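Local coordinates for E2A dna-binding protein (Human adenovirus 5, PDB 2WB0) that binds single-stranded DNA and, by forming multimers, unwinds the template without ATP during strand-displacement replication of the viral genome, whose initiation it also enhances, at residues C223-K228 against P292-K297; A232-R237 against C277-Y282; G72-A77 against T93-W98. All coordinates share one frame; numbering follows the deposited sequence.

Contact 1: C223-K228 against P292-K297; sequences CECNSK and PNCDFK. With ZN (zinc ion), chain C.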
ATOM      1  N   CYS A 223       7.296   2.036  -2.246  1.00 15.03           N
ATOM      2  CA  CYS A 223       7.524   2.802  -1.038  1.00 14.81           C
ATOM      3  C   CYS A 223       8.578   3.867  -1.474  1.00 16.77           C
ATOM      4  O   CYS A 223       8.696   4.141  -2.645  1.00 18.10           O
ATOM      5  CB  CYS A 223       7.974   1.933   0.120  1.00 16.12           C
ATOM      6  SG  CYS A 223       9.579   1.117  -0.195  1.00 14.23           S
ATOM      7  N   GLU A 224       9.311   4.482  -0.555  1.00 17.40           N
ATOM      8  CA  GLU A 224      10.343   5.463  -0.942  1.00 20.16           C
ATOM      9  C   GLU A 224      11.482   4.780  -1.638  1.00 18.81           C
ATOM     10  O   GLU A 224      12.061   5.337  -2.584  1.00 17.47           O
ATOM     11  CB  GLU A 224      10.906   6.114   0.324  1.00 21.64           C
ATOM     12  CG  GLU A 224       9.818   6.882   1.049  1.00 29.30           C
ATOM     13  CD  GLU A 224      10.311   7.636   2.332  1.00 41.94           C
ATOM     14  OE1 GLU A 224      11.528   8.024   2.393  1.00 44.13           O
ATOM     15  OE2 GLU A 224       9.458   7.804   3.271  1.00 44.61           O
ATOM     16  N   CYS A 225      11.776   3.531  -1.210  1.00 17.24           N
ATOM     17  CA  CYS A 225      12.936   2.827  -1.730  1.00 17.58           C
ATOM     18  C   CYS A 225      12.898   2.561  -3.230  1.00 18.91           C
ATOM     19  O   CYS A 225      13.954   2.584  -3.859  1.00 20.05           O
ATOM     20  CB  CYS A 225      13.174   1.488  -0.974  1.00 16.25           C
ATOM     21  SG  CYS A 225      13.184   1.676   0.849  1.00 17.28           S
ATOM     22  N   ASN A 226      11.726   2.225  -3.794  1.00 16.89           N
ATOM     23  CA  ASN A 226      11.625   2.051  -5.226  1.00 18.53           C
ATOM     24  C   ASN A 226      10.660   3.034  -5.856  1.00 19.42           C
ATOM     25  O   ASN A 226       9.950   2.674  -6.804  1.00 17.38           O
ATOM     26  CB  ASN A 226      11.204   0.598  -5.588  1.00 17.53           C
ATOM     27  CG  ASN A 226       9.902   0.172  -4.892  1.00 17.51           C
ATOM     28  OD1 ASN A 226       9.396   0.837  -3.996  1.00 13.31           O
ATOM     29  ND2 ASN A 226       9.410  -0.977  -5.277  1.00 16.24           N
ATOM     30  N   SER A 227      10.580   4.229  -5.321  1.00 20.88           N
ATOM     31  CA  SER A 227       9.628   5.198  -5.929  1.00 26.07           C
ATOM     32  C   SER A 227      10.100   5.610  -7.337  1.00 27.10           C
ATOM     33  O   SER A 227       9.252   5.940  -8.185  1.00 27.00           O
ATOM     34  CB  SER A 227       9.343   6.445  -5.073  1.00 26.15           C
ATOM     35  OG  SER A 227      10.593   7.038  -4.810  1.00 36.16           O
ATOM     36  N   LYS A 228      11.428   5.599  -7.588  1.00 26.67           N
ATOM     37  CA  LYS A 228      11.907   5.853  -8.982  1.00 27.63           C
ATOM     38  C   LYS A 228      12.222   4.589  -9.774  1.00 27.04           C
ATOM     39  O   LYS A 228      12.891   3.694  -9.243  1.00 26.18           O
ATOM     40  CB  LYS A 228      13.115   6.796  -8.995  1.00 27.01           C
ATOM     41  CG  LYS A 228      12.804   8.141  -8.392  1.00 31.40           C
ATOM     42  CD  LYS A 228      14.064   8.884  -8.013  1.00 37.83           C
ATOM     43  CE  LYS A 228      13.694  10.244  -7.390  1.00 40.84           C
ATOM     44  NZ  LYS A 228      13.274  10.142  -5.942  1.00 41.43           N
ATOM     45  N   PRO A 292      18.313  -0.461   1.474  1.00 27.01           N
ATOM     46  CA  PRO A 292      17.477   0.699   1.846  1.00 25.70           C
ATOM     47  C   PRO A 292      16.286   0.271   2.709  1.00 24.99           C
ATOM     48  O   PRO A 292      15.843  -0.886   2.620  1.00 22.53           O
ATOM     49  CB  PRO A 292      16.970   1.179   0.497  1.00 26.53           C
ATOM     50  CG  PRO A 292      16.822  -0.168  -0.333  1.00 26.83           C
ATOM     51  CD  PRO A 292      18.019  -0.964   0.105  1.00 25.80           C
ATOM     52  N   ASN A 293      15.776   1.183   3.545  1.00 23.94           N
ATOM     53  CA  ASN A 293      14.495   0.983   4.228  1.00 22.05           C
ATOM     54  C   ASN A 293      13.915   2.364   4.477  1.00 21.19           C
ATOM     55  O   ASN A 293      14.658   3.334   4.494  1.00 19.48           O
ATOM     56  CB  ASN A 293      14.601   0.216   5.536  1.00 22.15           C
ATOM     57  CG  ASN A 293      15.313   1.001   6.622  1.00 26.30           C
ATOM     58  OD1 ASN A 293      16.535   0.928   6.751  1.00 30.08           O
ATOM     59  ND2 ASN A 293      14.557   1.729   7.415  1.00 25.93           N
ATOM     60  N   CYS A 294      12.591   2.481   4.545  1.00 18.34           N
ATOM     61  CA  CYS A 294      12.040   3.805   4.692  1.00 17.05           C
ATOM     62  C   CYS A 294      10.897   3.740   5.706  1.00 17.94           C
ATOM     63  O   CYS A 294      10.524   2.640   6.094  1.00 17.51           O
ATOM     64  CB  CYS A 294      11.621   4.321   3.362  1.00 17.03           C
ATOM     65  SG  CYS A 294      10.158   3.416   2.692  1.00 16.58           S
ATOM     66  N   ASP A 295      10.314   4.882   6.061  1.00 16.10           N
ATOM     67  CA  ASP A 295       9.268   4.913   7.080  1.00 18.23           C
ATOM     68  C   ASP A 295       7.830   4.910   6.436  1.00 18.29           C
ATOM     69  O   ASP A 295       6.834   5.245   7.103  1.00 19.22           O
ATOM     70  CB  ASP A 295       9.475   6.155   7.970  1.00 19.43           C
ATOM     71  CG  ASP A 295       9.410   7.512   7.171  1.00 23.95           C
ATOM     72  OD1 ASP A 295       8.923   7.553   5.983  1.00 26.01           O
ATOM     73  OD2 ASP A 295       9.827   8.585   7.729  1.00 27.51           O
ATOM     74  N   PHE A 296       7.714   4.520   5.153  1.00 14.87           N
ATOM     75  CA  PHE A 296       6.392   4.458   4.535  1.00 14.02           C
ATOM     76  C   PHE A 296       5.410   3.647   5.409  1.00 14.64           C
ATOM     77  O   PHE A 296       5.727   2.511   5.830  1.00 15.19           O
ATOM     78  CB  PHE A 296       6.583   3.818   3.153  1.00 14.29           C
ATOM     79  CG  PHE A 296       5.313   3.742   2.288  1.00 14.78           C
ATOM     80  CD1 PHE A 296       5.051   4.717   1.316  1.00 12.19           C
ATOM     81  CD2 PHE A 296       4.461   2.641   2.385  1.00 17.97           C
ATOM     82  CE1 PHE A 296       3.862   4.628   0.502  1.00 15.51           C
ATOM     83  CE2 PHE A 296       3.258   2.495   1.536  1.00 17.30           C
ATOM     84  CZ  PHE A 296       2.951   3.480   0.623  1.00 14.20           C
ATOM     85  N   LYS A 297       4.197   4.144   5.669  1.00 14.05           N
ATOM     86  CA  LYS A 297       3.242   3.357   6.509  1.00 14.16           C
ATOM     87  C   LYS A 297       1.832   3.898   6.301  1.00 12.70           C
ATOM     88  O   LYS A 297       1.533   5.077   6.593  1.00 13.16           O
ATOM     89  CB  LYS A 297       3.568   3.345   8.005  1.00 15.23           C
ATOM     90  CG  LYS A 297       2.696   2.401   8.896  1.00 15.56           C
ATOM     91  CD  LYS A 297       2.831   2.773  10.400  1.00 17.75           C
ATOM     92  CE  LYS A 297       2.568   1.576  11.353  1.00 30.26           C
ATOM     93  NZ  LYS A 297       1.894   1.911  12.731  1.00 35.96           N
TER
HETATM   94 ZN    ZN C 602      10.990   1.514   1.671  1.00 16.17          ZN
HETATM   95  O   HOH W   1      12.123   7.039   5.321  1.00 31.50           O
HETATM   96  O   HOH W   2      14.409   6.595   3.601  1.00 35.99           O
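Cys223, Cys225 and Cys294 meet through one zinc ion, their SG atoms 2.3 to 2.4 Å from it, and Cys277 supplies the fourth thiolate. Cys294 SG lies between its backbone N and carbonyl carbon (chi1 69°), where it reaches both the metal and the loop 223-228. It takes two weak N-H bonds there: Glu224 N lies 3.5 Å from Cys294 SG across the contact, and Phe296 N donates from within 292-297. Cys225 N likewise donates weakly to Cys223 SG. Carbon atoms pack round the sulfurs: Pro292 CB approaches Cys225 SG to 3.8 Å, while Cys223 CA sits over one face of the Phe296 ring, displaced toward its rim. A type I turn from Glu224 to Ser227 shapes the first loop, and Asn226 OD1 receives Cys223 N at 3.0 Å. At the surface Glu224 OE2 comes within 2.8 Å of Asp295 OD1, the carboxylate planes 76° apart; Lys65 forms salt bridges to both, and a water links Glu224 OE1 to Asp295 N. Four cysteines on one zinc would carry net negative charge, which the N-H donors to sulfur should partly offset, while Lys65 probably offsets the repulsion between the paired carboxylates.

Contact 2: A232-R237 against C277-Y282; sequences APFLGR and CCNPVY. With ZN (zinc ion), chain C.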
ATOM      1  N   ALA A 232      18.468   2.206  -7.418  1.00 26.76           N
ATOM      2  CA  ALA A 232      19.471   1.157  -7.321  1.00 27.86           C
ATOM      3  C   ALA A 232      18.700  -0.123  -6.909  1.00 27.73           C
ATOM      4  O   ALA A 232      17.867  -0.039  -6.015  1.00 28.87           O
ATOM      5  CB  ALA A 232      20.528   1.499  -6.270  1.00 27.65           C
ATOM      6  N   PRO A 233      18.981  -1.275  -7.564  1.00 28.46           N
ATOM      7  CA  PRO A 233      18.396  -2.578  -7.193  1.00 27.75           C
ATOM      8  C   PRO A 233      18.647  -2.852  -5.729  1.00 26.28           C
ATOM      9  O   PRO A 233      19.700  -2.474  -5.210  1.00 26.30           O
ATOM     10  CB  PRO A 233      19.232  -3.589  -8.005  1.00 29.11           C
ATOM     11  CG  PRO A 233      19.774  -2.806  -9.166  1.00 28.49           C
ATOM     12  CD  PRO A 233      19.916  -1.395  -8.715  1.00 28.34           C
ATOM     13  N   PHE A 234      17.698  -3.512  -5.071  1.00 23.16           N
ATOM     14  CA  PHE A 234      17.904  -3.942  -3.694  1.00 21.22           C
ATOM     15  C   PHE A 234      17.337  -5.341  -3.512  1.00 18.85           C
ATOM     16  O   PHE A 234      16.525  -5.823  -4.302  1.00 19.01           O
ATOM     17  CB  PHE A 234      17.289  -2.961  -2.676  1.00 19.40           C
ATOM     18  CG  PHE A 234      15.825  -2.618  -2.952  1.00 18.55           C
ATOM     19  CD1 PHE A 234      14.800  -3.464  -2.491  1.00 18.76           C
ATOM     20  CD2 PHE A 234      15.476  -1.429  -3.592  1.00 18.78           C
ATOM     21  CE1 PHE A 234      13.415  -3.176  -2.726  1.00 21.19           C
ATOM     22  CE2 PHE A 234      14.084  -1.119  -3.849  1.00 20.47           C
ATOM     23  CZ  PHE A 234      13.045  -1.984  -3.357  1.00 18.65           C
ATOM     24  N   LEU A 235      17.781  -6.004  -2.458  1.00 19.97           N
ATOM     25  CA  LEU A 235      17.413  -7.408  -2.311  1.00 19.01           C
ATOM     26  C   LEU A 235      16.160  -7.511  -1.455  1.00 18.87           C
ATOM     27  O   LEU A 235      15.692  -6.512  -0.912  1.00 17.99           O
ATOM     28  CB  LEU A 235      18.576  -8.123  -1.625  1.00 20.01           C
ATOM     29  CG  LEU A 235      19.692  -8.830  -2.420  1.00 22.93           C
ATOM     30  CD1 LEU A 235      19.567  -8.798  -3.933  1.00 29.33           C
ATOM     31  CD2 LEU A 235      20.969  -8.313  -1.956  1.00 29.26           C
ATOM     32  N   GLY A 236      15.610  -8.711  -1.306  1.00 18.75           N
ATOM     33  CA  GLY A 236      14.404  -8.894  -0.456  1.00 16.31           C
ATOM     34  C   GLY A 236      13.121  -8.587  -1.204  1.00 17.33           C
ATOM     35  O   GLY A 236      13.021  -8.760  -2.450  1.00 16.48           O
ATOM     36  N   ARG A 237      12.137  -8.104  -0.461  1.00 14.95           N
ATOM     37  CA  ARG A 237      10.786  -7.988  -1.047  1.00 14.02           C
ATOM     38  C   ARG A 237      10.787  -6.766  -1.981  1.00 12.61           C
ATOM     39  O   ARG A 237      11.497  -5.835  -1.696  1.00 14.33           O
ATOM     40  CB  ARG A 237       9.802  -7.799   0.107  1.00 11.11           C
ATOM     41  CG  ARG A 237       8.313  -7.630  -0.338  1.00 14.47           C
ATOM     42  CD  ARG A 237       7.404  -7.434   0.911  1.00  9.61           C
ATOM     43  NE  ARG A 237       7.456  -8.584   1.823  1.00 11.37           N
ATOM     44  CZ  ARG A 237       8.206  -8.739   2.937  1.00 19.28           C
ATOM     45  NH1 ARG A 237       9.065  -7.814   3.389  1.00 15.01           N
ATOM     46  NH2 ARG A 237       8.091  -9.887   3.629  1.00 20.07           N
ATOM     47  N   CYS A 277       7.253  -0.263   4.367  1.00 13.17           N
ATOM     48  CA  CYS A 277       8.404  -0.337   3.420  1.00 15.38           C
ATOM     49  C   CYS A 277       8.453  -1.723   2.735  1.00 14.19           C
ATOM     50  O   CYS A 277       7.990  -2.693   3.319  1.00 14.30           O
ATOM     51  CB  CYS A 277       9.710  -0.198   4.201  1.00 13.24           C
ATOM     52  SG  CYS A 277      11.177  -0.207   3.150  1.00 14.80           S
ATOM     53  N   CYS A 278       8.993  -1.815   1.512  1.00 13.73           N
ATOM     54  CA  CYS A 278       9.296  -3.162   0.952  1.00 14.54           C
ATOM     55  C   CYS A 278      10.006  -4.061   1.987  1.00 15.37           C
ATOM     56  O   CYS A 278       9.676  -5.251   2.119  1.00 14.44           O
ATOM     57  CB  CYS A 278      10.214  -3.079  -0.265  1.00 14.77           C
ATOM     58  SG  CYS A 278       9.421  -2.304  -1.690  1.00 14.58           S
ATOM     59  N   ASN A 279      10.973  -3.482   2.708  1.00 15.57           N
ATOM     60  CA  ASN A 279      11.768  -4.262   3.675  1.00 16.57           C
ATOM     61  C   ASN A 279      11.927  -3.476   4.955  1.00 18.99           C
ATOM     62  O   ASN A 279      12.977  -2.904   5.236  1.00 18.18           O
ATOM     63  CB  ASN A 279      13.116  -4.584   3.095  1.00 17.12           C
ATOM     64  CG  ASN A 279      13.004  -5.305   1.784  1.00 15.01           C
ATOM     65  OD1 ASN A 279      13.081  -4.695   0.691  1.00 18.96           O
ATOM     66  ND2 ASN A 279      12.782  -6.600   1.863  1.00 10.99           N
ATOM     67  N   PRO A 280      10.890  -3.493   5.766  1.00 21.23           N
ATOM     68  CA  PRO A 280      10.980  -2.689   6.983  1.00 24.25           C
ATOM     69  C   PRO A 280      11.997  -3.296   7.955  1.00 27.90           C
ATOM     70  O   PRO A 280      12.200  -4.496   7.963  1.00 26.34           O
ATOM     71  CB  PRO A 280       9.569  -2.729   7.580  1.00 23.88           C
ATOM     72  CG  PRO A 280       8.668  -3.460   6.546  1.00 23.33           C
ATOM     73  CD  PRO A 280       9.606  -4.206   5.583  1.00 20.94           C
ATOM     74  N   VAL A 281      12.608  -2.439   8.753  1.00 32.93           N
ATOM     75  CA  VAL A 281      13.590  -2.832   9.773  1.00 38.23           C
ATOM     76  C   VAL A 281      12.899  -3.122  11.123  1.00 41.81           C
ATOM     77  O   VAL A 281      12.116  -2.302  11.642  1.00 43.29           O
ATOM     78  CB  VAL A 281      14.648  -1.716   9.893  1.00 37.80           C
ATOM     79  CG1 VAL A 281      15.415  -1.765  11.231  1.00 39.94           C
ATOM     80  CG2 VAL A 281      15.604  -1.777   8.702  1.00 37.40           C
ATOM     81  N   TYR A 282      13.168  -4.302  11.687  1.00 45.50           N
ATOM     82  CA  TYR A 282      12.663  -4.626  13.043  1.00 47.73           C
ATOM     83  C   TYR A 282      13.788  -4.681  14.096  1.00 48.53           C
ATOM     84  O   TYR A 282      13.595  -4.277  15.255  1.00 49.54           O
ATOM     85  CB  TYR A 282      11.825  -5.927  13.044  1.00 48.59           C
ATOM     86  CG  TYR A 282      10.681  -5.927  12.032  1.00 48.71           C
ATOM     87  CD1 TYR A 282      10.807  -6.618  10.805  1.00 48.57           C
ATOM     88  CD2 TYR A 282       9.484  -5.235  12.291  1.00 46.57           C
ATOM     89  CE1 TYR A 282       9.754  -6.616   9.848  1.00 46.16           C
ATOM     90  CE2 TYR A 282       8.437  -5.221  11.348  1.00 45.19           C
ATOM     91  CZ  TYR A 282       8.580  -5.925  10.129  1.00 43.15           C
ATOM     92  OH  TYR A 282       7.563  -5.921   9.190  1.00 38.05           O
TER
HETATM   93 ZN    ZN C 602      10.990   1.514   1.671  1.00 16.17          ZN
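Arg237 lays its aliphatic chain against the carbonyl of Cys278, with CB 3.2 Å and CD 3.4 Å from Cys278 O. The chain leaves with CG anti to the backbone N, and a bend at chi3 (-61°) turns NE back. NH1 donates to Cys278 O at 2.9 Å in a nearly straight bond (170°), the oxygen lying almost exactly in the guanidinium plane. NH2 has its own acceptor, Gly183 O, so the cation spans two carbonyls from separate parts of the chain. Beside it, the amide end of Asn279 lies against the backbone of Gly236 and Arg237, its CG 3.7 Å from Arg237 N. Gly236 matters here: its backbone angles and the nearness of Asn279 leave no room for a beta carbon. Phe234 borders the other part of the contact. Its CZ comes to 4.0 Å from Cys278 SG, an oblique sulfur-aromatic approach, and its ring stands nearly perpendicular to the Asn279 amide, the planes 84° apart. Cys278 CB touches both Phe234 CE1 and Arg237 O; that oxygen lies in the plane of the ring at its edge. Next in the chain to Cys278, Cys277 SG binds the zinc at 2.3 Å and accepts Asn279 N at 3.3 Å. That bond holds the backbone just after the ligand, and the buried bond from Arg237 NH1 to Cys278 O links the loop 232-237 to this metal-binding turn; the N-H of Asn279 would also be expected to temper the charge on the thiolate.

Contact 3: G72-A77 against T93-W98; sequences GRFLQA and TGCALW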
ATOM      1  N   GLY A  72      -0.726  13.173  -2.718  1.00 13.52           N
ATOM      2  CA  GLY A  72       0.114  13.816  -3.747  1.00 14.30           C
ATOM      3  C   GLY A  72       0.217  12.999  -5.023  1.00 14.33           C
ATOM      4  O   GLY A  72       0.076  13.524  -6.146  1.00 15.57           O
ATOM      5  N   ARG A  73       0.460  11.713  -4.889  1.00 14.57           N
ATOM      6  CA  ARG A  73       0.512  10.875  -6.057  1.00 14.95           C
ATOM      7  C   ARG A  73      -0.830  10.788  -6.784  1.00 15.98           C
ATOM      8  O   ARG A  73      -0.885  10.696  -8.031  1.00 16.07           O
ATOM      9  CB  ARG A  73       0.940   9.462  -5.636  1.00 14.78           C
ATOM     10  CG  ARG A  73       2.385   9.334  -5.018  1.00 14.90           C
ATOM     11  CD  ARG A  73       2.710   7.811  -4.926  1.00 17.59           C
ATOM     12  NE  ARG A  73       3.858   7.411  -4.043  1.00 22.05           N
ATOM     13  CZ  ARG A  73       4.181   6.152  -3.688  1.00 21.09           C
ATOM     14  NH1 ARG A  73       3.387   5.084  -3.996  1.00 22.62           N
ATOM     15  NH2 ARG A  73       5.298   5.952  -2.944  1.00 18.16           N
ATOM     16  N   PHE A  74      -1.921  10.729  -6.020  1.00 15.35           N
ATOM     17  CA  PHE A  74      -3.223  10.645  -6.672  1.00 16.12           C
ATOM     18  C   PHE A  74      -3.540  11.949  -7.370  1.00 14.95           C
ATOM     19  O   PHE A  74      -4.079  11.924  -8.446  1.00 17.10           O
ATOM     20  CB  PHE A  74      -4.299  10.292  -5.655  1.00 14.67           C
ATOM     21  CG  PHE A  74      -4.204   8.892  -5.186  1.00 15.89           C
ATOM     22  CD1 PHE A  74      -4.079   7.843  -6.107  1.00 13.79           C
ATOM     23  CD2 PHE A  74      -4.193   8.598  -3.791  1.00 15.40           C
ATOM     24  CE1 PHE A  74      -3.998   6.514  -5.706  1.00 14.28           C
ATOM     25  CE2 PHE A  74      -4.124   7.266  -3.390  1.00 12.86           C
ATOM     26  CZ  PHE A  74      -4.040   6.231  -4.301  1.00 12.26           C
ATOM     27  N   LEU A  75      -3.185  13.066  -6.764  1.00 17.10           N
ATOM     28  CA  LEU A  75      -3.414  14.367  -7.372  1.00 16.33           C
ATOM     29  C   LEU A  75      -2.591  14.466  -8.662  1.00 16.98           C
ATOM     30  O   LEU A  75      -3.082  14.837  -9.732  1.00 17.09           O
ATOM     31  CB  LEU A  75      -2.917  15.439  -6.422  1.00 16.33           C
ATOM     32  CG  LEU A  75      -3.545  16.856  -6.480  1.00 19.74           C
ATOM     33  CD1 LEU A  75      -2.707  18.002  -5.970  1.00 21.10           C
ATOM     34  CD2 LEU A  75      -4.603  17.246  -7.600  1.00 19.35           C
ATOM     35  N   GLN A  76      -1.336  14.093  -8.548  1.00 16.28           N
ATOM     36  CA  GLN A  76      -0.506  13.916  -9.734  1.00 15.89           C
ATOM     37  C   GLN A  76      -1.153  13.094 -10.825  1.00 15.59           C
ATOM     38  O   GLN A  76      -1.121  13.471 -12.000  1.00 15.97           O
ATOM     39  CB  GLN A  76       0.865  13.317  -9.353  1.00 14.60           C
ATOM     40  CG  GLN A  76       1.875  13.493 -10.571  1.00 15.21           C
ATOM     41  CD  GLN A  76       3.153  12.753 -10.393  1.00 19.85           C
ATOM     42  OE1 GLN A  76       4.255  13.312 -10.536  1.00 23.75           O
ATOM     43  NE2 GLN A  76       3.032  11.520 -10.041  1.00 16.63           N
ATOM     44  N   ALA A  77      -1.740  11.964 -10.478  1.00 14.57           N
ATOM     45  CA  ALA A  77      -2.345  11.156 -11.495  1.00 14.69           C
ATOM     46  C   ALA A  77      -3.533  11.864 -12.164  1.00 16.37           C
ATOM     47  O   ALA A  77      -3.783  11.670 -13.379  1.00 15.95           O
ATOM     48  CB  ALA A  77      -2.788   9.821 -10.890  1.00 13.16           C
ATOM     49  N   THR A  93       0.448   6.860  -9.663  1.00 15.24           N
ATOM     50  CA  THR A  93      -0.101   6.486  -8.298  1.00 15.51           C
ATOM     51  C   THR A  93       0.868   5.671  -7.475  1.00 15.42           C
ATOM     52  O   THR A  93       0.867   5.770  -6.241  1.00 14.70           O
ATOM     53  CB  THR A  93      -1.468   5.757  -8.344  1.00 14.09           C
ATOM     54  OG1 THR A  93      -1.334   4.468  -8.928  1.00 13.79           O
ATOM     55  CG2 THR A  93      -2.591   6.642  -9.166  1.00 13.13           C
ATOM     56  N   GLY A  94       1.646   4.826  -8.150  1.00 13.81           N
ATOM     57  CA  GLY A  94       2.560   3.882  -7.485  1.00 12.84           C
ATOM     58  C   GLY A  94       1.781   2.776  -6.804  1.00 13.99           C
ATOM     59  O   GLY A  94       2.258   2.209  -5.817  1.00 14.93           O
ATOM     60  N   CYS A  95       0.554   2.509  -7.280  1.00 14.40           N
ATOM     61  CA  CYS A  95      -0.347   1.549  -6.668  1.00 14.64           C
ATOM     62  C   CYS A  95      -0.892   0.628  -7.764  1.00 15.47           C
ATOM     63  O   CYS A  95      -0.626   0.865  -8.975  1.00 16.87           O
ATOM     64  CB  CYS A  95      -1.569   2.243  -6.035  1.00 15.06           C
ATOM     65  SG  CYS A  95      -1.275   3.300  -4.665  1.00 13.88           S
ATOM     66  N   ALA A  96      -1.607  -0.427  -7.341  1.00 13.60           N
ATOM     67  CA  ALA A  96      -2.314  -1.404  -8.217  1.00 13.87           C
ATOM     68  C   ALA A  96      -3.566  -1.905  -7.470  1.00 15.10           C
ATOM     69  O   ALA A  96      -3.742  -1.648  -6.282  1.00 14.88           O
ATOM     70  CB  ALA A  96      -1.403  -2.618  -8.691  1.00 14.31           C
ATOM     71  N   LEU A  97      -4.461  -2.542  -8.213  1.00 14.32           N
ATOM     72  CA  LEU A  97      -5.650  -3.110  -7.707  1.00 15.25           C
ATOM     73  C   LEU A  97      -5.414  -4.602  -7.759  1.00 15.65           C
ATOM     74  O   LEU A  97      -5.300  -5.156  -8.892  1.00 14.45           O
ATOM     75  CB  LEU A  97      -6.761  -2.813  -8.692  1.00 17.32           C
ATOM     76  CG  LEU A  97      -7.482  -1.487  -8.478  1.00 21.32           C
ATOM     77  CD1 LEU A  97      -6.975  -0.345  -7.473  1.00 18.66           C
ATOM     78  CD2 LEU A  97      -8.277  -0.981  -9.689  1.00 20.08           C
ATOM     79  N   TRP A  98      -5.428  -5.249  -6.562  1.00 14.33           N
ATOM     80  CA  TRP A  98      -5.191  -6.669  -6.482  1.00 15.77           C
ATOM     81  C   TRP A  98      -6.519  -7.391  -6.190  1.00 16.68           C
ATOM     82  O   TRP A  98      -7.151  -7.118  -5.192  1.00 15.63           O
ATOM     83  CB  TRP A  98      -4.126  -6.965  -5.427  1.00 14.95           C
ATOM     84  CG  TRP A  98      -3.978  -8.437  -5.057  1.00 15.91           C
ATOM     85  CD1 TRP A  98      -4.038  -9.547  -5.893  1.00 19.07           C
ATOM     86  CD2 TRP A  98      -3.635  -8.925  -3.761  1.00 13.87           C
ATOM     87  NE1 TRP A  98      -3.810 -10.694  -5.157  1.00 15.93           N
ATOM     88  CE2 TRP A  98      -3.550 -10.341  -3.848  1.00 14.55           C
ATOM     89  CE3 TRP A  98      -3.443  -8.291  -2.516  1.00 13.04           C
ATOM     90  CZ2 TRP A  98      -3.353 -11.149  -2.723  1.00 13.31           C
ATOM     91  CZ3 TRP A  98      -3.203  -9.096  -1.377  1.00 12.83           C
ATOM     92  CH2 TRP A  98      -3.144 -10.519  -1.509  1.00 16.42           C
TER
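Thr93, with the most surface buried here, sets its methyl between Phe74 and Ala77 of the helix. CG2 lies 3.6 Å from Phe74 CD1, at the ring edge near its plane, and 3.6 Å from Ala77 CB. The hydroxyl points elsewhere: with OG1 between the backbone N and the carbonyl carbon (chi1 68°), it accepts Cys95 N at 3.2 Å in an ST turn that leads into the strand, and also bonds to Glu91. Arg73, extended from CG to NE, runs past the carbonyl of Thr93. Its CD comes to 3.0 Å from Thr93 O, and NH1 donates weakly to that oxygen at 3.4 Å, in the guanidinium plane. The firmer polar tie of Arg73 is from NH2 to Arg222 O. Gly94, at positive phi, passes so near Arg73 NH1 that a beta carbon would clash. Phe74 reaches farther along with CZ, 4.0 Å from Cys95 SG in an oblique sulfur-aromatic contact. The contact thus docks helix 64-83 on the turn that leads into strand 95-99 and on its first residue, Cys95; that strand pairs with antiparallel strand 216-220, while Phe74 also packs on helix 300-315 and Leu75 on helix 40-53.

How the contacts relate
From the N terminus, contact 3 comes first: it closes the short connection from helix 64-83 to strand 95-99 before either other loop opens. Contact 1 then closes a longer loop, from the segment after strand 216-220 to that leading into strand 297-299. Contact 2 is nested inside that loop, joining 232-237 to the loop that follows strand 271-276. Contacts 1 and 2 share one zinc, and their centres lie about 8 Å apart. Contact 3 lies farther off, its centre about 15 Å from that of contact 1, but touches it where Arg73 packs on Cys223 and Phe296, bringing the helical region against the zinc-binding part; contacts 2 and 3 do not touch.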